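Local coordinates for N-terminal acetyltransferase-like protein (Chaetomium thermophilum, PDB 5NNP) that probably acts as the TPR-repeat auxiliary subunit of an N-terminal acetyltransferase complex, which acetylates the N termini of proteins, at residues T72-M75 / K76-I79; N93-E96 / A97-Y101. All coordinates share one frame; numbering follows the deposited sequence.

Contact 1 of 2, residues T72-M75 / K76-I79; sequences TIDM and KSYI
Asp74 and Ser77 face each other across a tight bend, the acidic side chain reaching forward along the backbone that leads into the next helix. The packed part of the contact is small. Asp74 CG stands anti to the backbone N (chi1 -167°), which swings the carboxylate forward over the turn and brings OD2 to 3.4 Å from Ser77 CB. The other oxygen, OD1, approaches Ser77 N to 3.4 Å, but at an angle too poor for a hydrogen bond. What closes the turn is the backbone: Ser77 N gives a weak hydrogen bond of 3.3 Å to Asp74 O, fairly straight at 162°, so the carbonyl rather than the carboxylate takes up that N-H.

Ser77 is buried. Its OG sits at the N-cap of helix 78-90 and accepts a weak bond from Ile79 N at 3.4 Å, but its stronger tie runs to Asp45 OD1 on helix 44-55, whose residues also touch Ile73, Asp74 and Ile79. With two carboxylates close to this helix start, the dipole of helix 78-90 would probably help to stabilise their negative charge.

The outer side is loose. Met75 and Lys76 take the two corners of the turn. Their CB atoms touch the neighbouring backbone, but the first bond of each side chain points away, and little beyond it takes part. Lys76 runs out as an extended chain and is exposed, as is Met75, whose chain bends at its thioether. Met75 is fixed through its backbone instead, since its O accepts the indole N-H of Trp81, one turn into the following helix.

Taken together, this is a type I beta turn from Asp74 to Ser77 leading into a serine N-cap, a compact link between successive antiparallel helices of a tetratricopeptide-repeat array.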
loop_
_atom_site.group_PDB
_atom_site.type_symbol
_atom_site.label_atom_id
_atom_site.label_comp_id
_atom_site.label_asym_id
_atom_site.label_seq_id
_atom_site.Cartn_x
_atom_site.Cartn_y
_atom_site.Cartn_z
ATOM N N THR A 72 -3.732 -14.833 40.250
ATOM C CA THR A 72 -4.711 -15.554 41.048
ATOM C C THR A 72 -4.460 -15.272 42.530
ATOM O O THR A 72 -5.378 -15.004 43.298
ATOM C CB THR A 72 -4.656 -17.079 40.802
ATOM O OG1 THR A 72 -5.043 -17.370 39.454
ATOM C CG2 THR A 72 -5.584 -17.810 41.754
ATOM N N ILE A 73 -3.197 -15.339 42.920
ATOM C CA ILE A 73 -2.817 -15.156 44.307
ATOM C C ILE A 73 -3.107 -13.746 44.778
ATOM O O ILE A 73 -3.614 -13.546 45.884
ATOM C CB ILE A 73 -1.336 -15.466 44.512
ATOM C CG1 ILE A 73 -1.135 -16.981 44.455
ATOM C CG2 ILE A 73 -0.859 -14.893 45.833
ATOM C CD1 ILE A 73 0.286 -17.407 44.332
ATOM N N ASP A 74 -2.782 -12.775 43.932
ATOM C CA ASP A 74 -2.967 -11.371 44.261
ATOM C C ASP A 74 -3.724 -10.668 43.142
ATOM O O ASP A 74 -3.119 -10.038 42.263
ATOM C CB ASP A 74 -1.620 -10.693 44.510
ATOM C CG ASP A 74 -1.767 -9.335 45.161
ATOM O OD1 ASP A 74 -2.907 -8.820 45.222
ATOM O OD2 ASP A 74 -0.742 -8.780 45.615
ATOM N N MET A 75 -5.051 -10.770 43.184
ATOM C CA MET A 75 -5.881 -10.333 42.063
ATOM C C MET A 75 -6.004 -8.814 42.014
ATOM O O MET A 75 -6.401 -8.254 40.993
ATOM C CB MET A 75 -7.272 -10.968 42.136
ATOM C CG MET A 75 -7.257 -12.479 42.333
ATOM S SD MET A 75 -8.911 -13.171 42.607
ATOM C CE MET A 75 -9.713 -12.619 41.096
ATOM N N LYS A 76 -5.646 -8.161 43.115
ATOM C CA LYS A 76 -5.738 -6.711 43.207
ATOM C C LYS A 76 -4.366 -6.013 43.041
ATOM O O LYS A 76 -4.237 -4.819 43.312
ATOM C CB LYS A 76 -6.387 -6.313 44.544
ATOM C CG LYS A 76 -7.847 -6.760 44.685
ATOM C CD LYS A 76 -8.443 -6.375 46.051
ATOM C CE LYS A 76 -9.957 -6.641 46.117
ATOM N NZ LYS A 76 -10.566 -6.351 47.453
ATOM N N SER A 77 -3.352 -6.755 42.593
ATOM C CA SER A 77 -2.033 -6.172 42.309
ATOM C C SER A 77 -1.925 -5.665 40.879
ATOM O O SER A 77 -2.182 -6.414 39.932
ATOM C CB SER A 77 -0.932 -7.194 42.559
ATOM O OG SER A 77 0.297 -6.765 41.997
ATOM N N TYR A 78 -1.528 -4.405 40.715
ATOM C CA TYR A 78 -1.470 -3.810 39.376
ATOM C C TYR A 78 -0.235 -4.305 38.625
ATOM O O TYR A 78 -0.195 -4.294 37.396
ATOM C CB TYR A 78 -1.484 -2.263 39.445
ATOM C CG TYR A 78 -0.142 -1.629 39.713
ATOM C CD1 TYR A 78 0.738 -1.361 38.676
ATOM C CD2 TYR A 78 0.248 -1.302 41.001
ATOM C CE1 TYR A 78 1.967 -0.786 38.913
ATOM C CE2 TYR A 78 1.483 -0.729 41.251
ATOM C CZ TYR A 78 2.336 -0.476 40.199
ATOM O OH TYR A 78 3.567 0.099 40.426
ATOM N N ILE A 79 0.774 -4.737 39.371
ATOM C CA ILE A 79 1.957 -5.333 38.769
ATOM C C ILE A 79 1.628 -6.663 38.098
ATOM O O ILE A 79 1.997 -6.881 36.940
ATOM C CB ILE A 79 3.063 -5.534 39.807
ATOM C CG1 ILE A 79 3.609 -4.171 40.240
ATOM C CG2 ILE A 79 4.173 -6.409 39.254
ATOM C CD1 ILE A 79 4.418 -4.211 41.549
#

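Contact 2 of 2, residues N93-E96 / A97-Y101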
loop_
_atom_site.group_PDB
_atom_site.type_symbol
_atom_site.label_atom_id
_atom_site.label_comp_id
_atom_site.label_asym_id
_atom_site.label_seq_id
_atom_site.Cartn_x
_atom_site.Cartn_y
_atom_site.Cartn_z
ATOM N N ASN A 93 -1.019 -10.838 20.989
ATOM C CA ASN A 93 -2.434 -10.880 21.332
ATOM C C ASN A 93 -2.878 -9.578 21.984
ATOM O O ASN A 93 -3.085 -9.495 23.200
ATOM C CB ASN A 93 -2.743 -12.049 22.260
ATOM C CG ASN A 93 -4.236 -12.200 22.530
ATOM O OD1 ASN A 93 -5.052 -11.348 22.155
ATOM N ND2 ASN A 93 -4.599 -13.289 23.193
ATOM N N PHE A 94 -3.046 -8.562 21.158
ATOM C CA PHE A 94 -3.357 -7.224 21.627
ATOM C C PHE A 94 -4.700 -7.138 22.320
ATOM O O PHE A 94 -4.952 -6.230 23.100
ATOM C CB PHE A 94 -3.315 -6.253 20.451
ATOM C CG PHE A 94 -1.963 -6.174 19.796
ATOM C CD1 PHE A 94 -0.815 -6.455 20.528
ATOM C CD2 PHE A 94 -1.840 -5.834 18.464
ATOM C CE1 PHE A 94 0.429 -6.383 19.948
ATOM C CE2 PHE A 94 -0.613 -5.762 17.878
ATOM C CZ PHE A 94 0.536 -6.035 18.622
ATOM N N ASP A 95 -5.581 -8.077 22.046
ATOM C CA ASP A 95 -6.902 -7.937 22.605
ATOM C C ASP A 95 -6.893 -8.364 24.055
ATOM O O ASP A 95 -7.499 -7.710 24.905
ATOM C CB ASP A 95 -7.924 -8.733 21.808
ATOM C CG ASP A 95 -9.204 -7.965 21.606
ATOM O OD1 ASP A 95 -9.234 -7.112 20.687
ATOM O OD2 ASP A 95 -10.160 -8.194 22.386
ATOM N N GLU A 96 -6.194 -9.452 24.346
ATOM C CA GLU A 96 -6.088 -9.914 25.719
ATOM C C GLU A 96 -5.183 -8.965 26.492
ATOM O O GLU A 96 -5.323 -8.806 27.700
ATOM C CB GLU A 96 -5.574 -11.352 25.775
ATOM C CG GLU A 96 -6.563 -12.353 25.205
ATOM C CD GLU A 96 -7.797 -12.531 26.080
ATOM O OE1 GLU A 96 -7.647 -12.947 27.260
ATOM O OE2 GLU A 96 -8.914 -12.256 25.582
ATOM N N ALA A 97 -4.269 -8.314 25.783
ATOM C CA ALA A 97 -3.425 -7.301 26.402
ATOM C C ALA A 97 -4.276 -6.140 26.918
ATOM O O ALA A 97 -4.081 -5.665 28.055
ATOM C CB ALA A 97 -2.388 -6.806 25.421
ATOM N N ILE A 98 -5.226 -5.696 26.088
ATOM C CA ILE A 98 -6.068 -4.558 26.445
ATOM C C ILE A 98 -6.837 -4.825 27.749
ATOM O O ILE A 98 -6.862 -3.982 28.636
ATOM C CB ILE A 98 -7.047 -4.198 25.311
ATOM C CG1 ILE A 98 -6.310 -3.462 24.189
ATOM C CG2 ILE A 98 -8.157 -3.297 25.825
ATOM C CD1 ILE A 98 -7.115 -3.262 22.908
ATOM N N LYS A 99 -7.427 -6.010 27.871
ATOM C CA LYS A 99 -8.203 -6.369 29.050
ATOM C C LYS A 99 -7.379 -6.250 30.324
ATOM O O LYS A 99 -7.892 -5.847 31.359
ATOM C CB LYS A 99 -8.735 -7.801 28.927
ATOM C CG LYS A 99 -9.658 -8.030 27.762
ATOM C CD LYS A 99 -9.929 -9.514 27.601
ATOM C CE LYS A 99 -11.324 -9.801 27.109
ATOM N NZ LYS A 99 -11.598 -9.097 25.859
ATOM N N ALA A 100 -6.101 -6.619 30.232
ATOM C CA ALA A 100 -5.210 -6.691 31.386
ATOM C C ALA A 100 -4.609 -5.318 31.732
ATOM O O ALA A 100 -4.522 -4.943 32.906
ATOM C CB ALA A 100 -4.110 -7.717 31.126
ATOM N N TYR A 101 -4.197 -4.570 30.715
ATOM C CA TYR A 101 -3.771 -3.189 30.922
ATOM C C TYR A 101 -4.882 -2.357 31.569
ATOM O O TYR A 101 -4.637 -1.577 32.497
ATOM C CB TYR A 101 -3.356 -2.552 29.599
ATOM C CG TYR A 101 -1.910 -2.760 29.238
ATOM C CD1 TYR A 101 -1.485 -3.907 28.580
ATOM C CD2 TYR A 101 -0.959 -1.796 29.550
ATOM C CE1 TYR A 101 -0.150 -4.083 28.244
ATOM C CE2 TYR A 101 0.372 -1.965 29.224
ATOM C CZ TYR A 101 0.775 -3.101 28.573
ATOM O OH TYR A 101 2.113 -3.238 28.254
#
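Glu96 and Lys99 lie one turn apart on helix 94-107, the N-capped second helix of the predicted tetratricopeptide repeat 78-111. Their side chains cross at a slant: Glu96 bends at chi2 (-70°), which sets its carboxylate beside the lysine chain, and OE2 meets Lys99 CD at 3.6 Å. The contact is thus with the aliphatic part of the lysine, while Lys99 NZ stays 4.2 Å from Glu96 OE2, too far for a salt bridge. Bends at the far end of Lys99 bring its NZ to Asp95 OD2, in a long salt bridge of 3.9 Å. An alanine in place of Glu96 would probably leave the lysine chain without its carboxylate neighbour and its ammonium with one, already distant, counter-charge here.

Asn93 caps the helix start. Its OD1 takes a nearly straight bond from Glu96 N (3.1 Å, 168°), the donor standing well above the amide plane, and a weak one from Asp95 N. Asn93 O then accepts from Ala97 N, the first of the helical i to i+4 bonds.

The charged residues line one side. On another, Phe94 and Ile98 press on Leu121 of helix 112-124, and the Phe94 ring meets that of Phe525 from a distant part of the chain. Deeper in, Tyr101 meets the His82 ring, while Ala97 O sits in the plane of the Tyr101 ring, at its edge.

Coming from the N terminus, the chain leaves helix 60-73, turns through contact 1 and enters helix 78-90. It then passes the short link at 91-93 and starts helix 94-107 at contact 2. Both are local: contact 1 closes a single beta turn and contact 2 the opening turns of one helix. Contact 1 closes before contact 2 opens, so they run in series, neither enclosing nor crossing the other. Their centres are about 16 Å apart and their nearest atoms about 6 Å apart, without touching. Helix 78-90 bridges them. Through their neighbours, contact 1 is tied back to helix 44-55, while contact 2 packs back on helix 78-90 and forward on helix 112-124.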